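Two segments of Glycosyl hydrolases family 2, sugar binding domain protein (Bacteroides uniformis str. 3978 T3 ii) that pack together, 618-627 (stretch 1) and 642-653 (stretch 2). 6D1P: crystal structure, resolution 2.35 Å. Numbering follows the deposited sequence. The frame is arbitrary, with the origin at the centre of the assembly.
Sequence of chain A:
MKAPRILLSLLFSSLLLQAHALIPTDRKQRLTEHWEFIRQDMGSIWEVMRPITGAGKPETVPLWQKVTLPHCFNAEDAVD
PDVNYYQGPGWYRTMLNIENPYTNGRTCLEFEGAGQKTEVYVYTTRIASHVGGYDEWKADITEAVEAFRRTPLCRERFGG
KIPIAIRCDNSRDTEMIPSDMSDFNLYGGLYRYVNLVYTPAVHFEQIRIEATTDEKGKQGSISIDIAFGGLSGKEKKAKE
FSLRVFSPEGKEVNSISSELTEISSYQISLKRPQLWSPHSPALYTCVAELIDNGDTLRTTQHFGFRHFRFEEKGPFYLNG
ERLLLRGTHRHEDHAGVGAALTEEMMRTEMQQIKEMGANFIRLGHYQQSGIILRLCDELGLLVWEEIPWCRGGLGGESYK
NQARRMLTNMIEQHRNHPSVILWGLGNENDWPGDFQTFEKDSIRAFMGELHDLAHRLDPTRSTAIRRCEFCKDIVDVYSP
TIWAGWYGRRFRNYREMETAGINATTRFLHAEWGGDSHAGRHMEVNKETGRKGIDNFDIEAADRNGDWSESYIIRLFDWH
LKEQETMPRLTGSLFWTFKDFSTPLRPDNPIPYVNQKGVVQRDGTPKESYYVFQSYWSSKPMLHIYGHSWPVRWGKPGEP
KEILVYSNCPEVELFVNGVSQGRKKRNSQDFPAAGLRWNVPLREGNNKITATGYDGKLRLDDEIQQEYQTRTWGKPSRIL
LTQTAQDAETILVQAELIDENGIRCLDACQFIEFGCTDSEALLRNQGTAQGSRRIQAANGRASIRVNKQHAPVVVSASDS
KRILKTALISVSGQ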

# COMPACT_ATOMS: atom_id res chain seq x y z
N SER A 618 -0.85 -35.74 27.25
CA SER A 618 0.53 -35.74 27.71
C SER A 618 0.75 -36.85 28.73
O SER A 618 -0.10 -37.10 29.58
CB SER A 618 0.88 -34.39 28.33
OG SER A 618 2.25 -34.37 28.66
N SER A 619 1.91 -37.51 28.63
CA SER A 619 2.34 -38.45 29.66
C SER A 619 3.03 -37.75 30.83
O SER A 619 3.23 -38.38 31.87
CB SER A 619 3.26 -39.52 29.05
OG SER A 619 4.15 -38.97 28.09
N LYS A 620 3.35 -36.47 30.71
CA LYS A 620 4.10 -35.78 31.75
C LYS A 620 3.14 -35.19 32.77
O LYS A 620 2.25 -34.40 32.40
CB LYS A 620 4.95 -34.67 31.16
CG LYS A 620 5.94 -34.13 32.16
CD LYS A 620 6.34 -32.70 31.95
CE LYS A 620 7.41 -32.34 32.97
NZ LYS A 620 7.76 -30.92 32.92
N PRO A 621 3.29 -35.51 34.06
CA PRO A 621 2.33 -35.04 35.06
C PRO A 621 2.17 -33.52 35.03
O PRO A 621 3.15 -32.78 34.95
CB PRO A 621 2.94 -35.53 36.38
CG PRO A 621 3.71 -36.74 35.99
CD PRO A 621 4.27 -36.45 34.62
N MET A 622 0.92 -33.08 35.07
CA MET A 622 0.59 -31.67 35.05
C MET A 622 -0.73 -31.49 35.78
O MET A 622 -1.47 -32.46 36.03
CB MET A 622 0.50 -31.11 33.62
CG MET A 622 -0.45 -31.88 32.67
SD MET A 622 -2.20 -31.52 32.95
CE MET A 622 -2.34 -29.84 32.36
N LEU A 623 -1.02 -30.24 36.09
CA LEU A 623 -2.18 -29.83 36.86
C LEU A 623 -2.46 -28.38 36.49
O LEU A 623 -1.55 -27.56 36.54
CB LEU A 623 -1.89 -29.97 38.36
CG LEU A 623 -2.93 -29.55 39.40
CD1 LEU A 623 -4.11 -30.49 39.39
CD2 LEU A 623 -2.29 -29.52 40.79
N HIS A 624 -3.69 -28.08 36.07
CA HIS A 624 -4.05 -26.72 35.67
C HIS A 624 -5.47 -26.44 36.14
O HIS A 624 -6.42 -27.02 35.62
CB HIS A 624 -3.96 -26.52 34.15
CG HIS A 624 -4.33 -25.12 33.69
ND1 HIS A 624 -3.39 -24.13 33.46
CD2 HIS A 624 -5.53 -24.56 33.44
CE1 HIS A 624 -4.00 -23.03 33.08
NE2 HIS A 624 -5.30 -23.26 33.06
N ILE A 625 -5.59 -25.53 37.10
CA ILE A 625 -6.90 -25.03 37.47
C ILE A 625 -7.41 -24.13 36.36
O ILE A 625 -6.71 -23.20 35.93
CB ILE A 625 -6.82 -24.26 38.80
CG1 ILE A 625 -6.19 -25.15 39.89
CG2 ILE A 625 -8.19 -23.73 39.17
CD1 ILE A 625 -5.69 -24.36 41.10
N TYR A 626 -8.62 -24.39 35.89
CA TYR A 626 -9.18 -23.54 34.86
C TYR A 626 -9.56 -22.20 35.48
O TYR A 626 -10.38 -22.13 36.40
CB TYR A 626 -10.38 -24.22 34.20
CG TYR A 626 -11.19 -23.27 33.35
CD1 TYR A 626 -10.57 -22.42 32.43
CD2 TYR A 626 -12.57 -23.20 33.47
CE1 TYR A 626 -11.32 -21.53 31.67
CE2 TYR A 626 -13.32 -22.33 32.71
CZ TYR A 626 -12.68 -21.50 31.81
OH TYR A 626 -13.44 -20.63 31.06
N GLY A 627 -8.97 -21.12 34.96
CA GLY A 627 -9.33 -19.78 35.38
C GLY A 627 -8.15 -18.86 35.64
O GLY A 627 -8.34 -17.79 36.20
N GLU A 642 -18.78 -23.45 40.44
CA GLU A 642 -18.04 -24.56 39.87
C GLU A 642 -16.60 -24.17 39.57
O GLU A 642 -16.32 -23.06 39.09
CB GLU A 642 -18.74 -25.04 38.60
CG GLU A 642 -17.99 -26.07 37.78
CD GLU A 642 -18.35 -25.97 36.31
OE1 GLU A 642 -17.89 -25.00 35.64
OE2 GLU A 642 -19.12 -26.84 35.83
N ILE A 643 -15.68 -25.10 39.85
CA ILE A 643 -14.26 -24.99 39.53
C ILE A 643 -13.86 -26.28 38.83
O ILE A 643 -14.08 -27.37 39.37
CB ILE A 643 -13.39 -24.77 40.79
CG1 ILE A 643 -13.62 -23.39 41.39
CG2 ILE A 643 -11.91 -24.94 40.49
CD1 ILE A 643 -14.74 -23.34 42.40
N LEU A 644 -13.29 -26.17 37.64
CA LEU A 644 -12.81 -27.33 36.89
C LEU A 644 -11.29 -27.36 36.92
O LEU A 644 -10.63 -26.32 36.90
CB LEU A 644 -13.29 -27.30 35.44
CG LEU A 644 -14.76 -26.95 35.18
CD1 LEU A 644 -15.02 -26.64 33.68
CD2 LEU A 644 -15.68 -28.04 35.70
N VAL A 645 -10.72 -28.55 36.95
CA VAL A 645 -9.28 -28.69 36.93
C VAL A 645 -8.90 -29.66 35.83
O VAL A 645 -9.55 -30.71 35.67
CB VAL A 645 -8.74 -29.18 38.29
CG1 VAL A 645 -7.25 -29.39 38.19
CG2 VAL A 645 -9.05 -28.17 39.38
N TYR A 646 -7.88 -29.32 35.08
CA TYR A 646 -7.44 -30.19 33.99
C TYR A 646 -6.07 -30.74 34.38
O TYR A 646 -5.06 -30.03 34.35
CB TYR A 646 -7.47 -29.44 32.64
CG TYR A 646 -8.92 -29.33 32.20
CD1 TYR A 646 -9.53 -30.34 31.45
CD2 TYR A 646 -9.71 -28.26 32.63
CE1 TYR A 646 -10.88 -30.27 31.10
CE2 TYR A 646 -11.06 -28.18 32.28
CZ TYR A 646 -11.63 -29.20 31.52
OH TYR A 646 -12.96 -29.12 31.19
N SER A 647 -6.07 -32.01 34.77
CA SER A 647 -4.85 -32.69 35.18
C SER A 647 -4.88 -34.12 34.65
O SER A 647 -5.96 -34.71 34.50
CB SER A 647 -4.72 -32.68 36.71
OG SER A 647 -3.73 -33.59 37.15
N ASN A 648 -3.70 -34.65 34.34
CA ASN A 648 -3.51 -36.07 34.11
C ASN A 648 -3.02 -36.80 35.36
O ASN A 648 -2.56 -37.95 35.26
CB ASN A 648 -2.52 -36.31 32.96
CG ASN A 648 -1.23 -35.54 33.15
OD1 ASN A 648 -1.06 -34.81 34.14
ND2 ASN A 648 -0.31 -35.71 32.21
N CYS A 649 -3.06 -36.15 36.53
CA CYS A 649 -2.70 -36.82 37.77
C CYS A 649 -3.85 -37.71 38.23
O CYS A 649 -5.02 -37.30 38.12
CB CYS A 649 -2.35 -35.80 38.87
SG CYS A 649 -0.72 -34.98 38.71
N PRO A 650 -3.57 -38.91 38.76
CA PRO A 650 -4.68 -39.79 39.19
C PRO A 650 -5.59 -39.18 40.24
O PRO A 650 -6.80 -39.40 40.20
CB PRO A 650 -3.95 -41.03 39.73
CG PRO A 650 -2.64 -41.04 39.02
CD PRO A 650 -2.26 -39.58 38.81
N GLU A 651 -5.03 -38.40 41.17
CA GLU A 651 -5.79 -37.77 42.24
C GLU A 651 -5.40 -36.31 42.36
O GLU A 651 -4.22 -35.96 42.23
CB GLU A 651 -5.56 -38.43 43.60
CG GLU A 651 -6.65 -39.40 44.03
CD GLU A 651 -6.41 -39.93 45.44
OE1 GLU A 651 -7.31 -39.78 46.30
OE2 GLU A 651 -5.31 -40.48 45.68
N VAL A 652 -6.38 -35.48 42.63
CA VAL A 652 -6.20 -34.04 42.73
C VAL A 652 -7.02 -33.56 43.90
O VAL A 652 -8.20 -33.92 44.02
CB VAL A 652 -6.64 -33.31 41.44
CG1 VAL A 652 -6.68 -31.80 41.68
CG2 VAL A 652 -5.71 -33.67 40.29
N GLU A 653 -6.41 -32.76 44.76
CA GLU A 653 -7.13 -32.13 45.86
C GLU A 653 -7.21 -30.63 45.62
O GLU A 653 -6.22 -29.98 45.27
CB GLU A 653 -6.46 -32.44 47.20
CG GLU A 653 -7.19 -31.80 48.36
CD GLU A 653 -6.83 -32.40 49.72
OE1 GLU A 653 -7.65 -32.20 50.64
OE2 GLU A 653 -5.76 -33.07 49.84
O HOH W 1 -13.04 -23.35 36.73

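The two stretches run antiparallel, their strand axes inclined at 159° and approaching to 4.7 Å, and together they bury 617 Å². His-624 and Tyr-646 form the hydrogen-bonded pair at the centre: Tyr-646 N donates to His-624 O (2.8 Å) in nearly straight geometry, whereas the return bond from His-624 N to Tyr-646 O (2.9 Å) is bent and weak. Tyr-626 N continues the ladder to Leu-644 O (3.0 Å). Beyond it a water spans the gap, donating to Tyr-626 O and accepting from Leu-644 N.

On the sheet face carrying Leu-623, Ile-625 and Val-645, aliphatic groups interlock. Leu-623 CD1 fits among Val-645 CG1 (3.5 Å), Ser-647 CB (3.5 Å) and Val-652 CG2 (3.7 Å), while Ile-625 CG2 meets Ile-643 CG2 at 4.1 Å. Tyr-626 CB lies at the ring edge of Tyr-646, 4.4 Å from its CD2.

At the other end, the Asn-648 amide plugs the hollow formed by the bending loop before the strand. Asn-648 ND2 donates to Ser-618 O (3.0 Å) and Lys-620 O (2.9 Å), and Asn-648 OD1 accepts from Met-622 N (2.8 Å), so one planar group satisfies three backbone positions. Ser-647 OG donates to Met-622 O (2.8 Å) and accepts from Cys-649 N (2.7 Å), tying the turn to the loop.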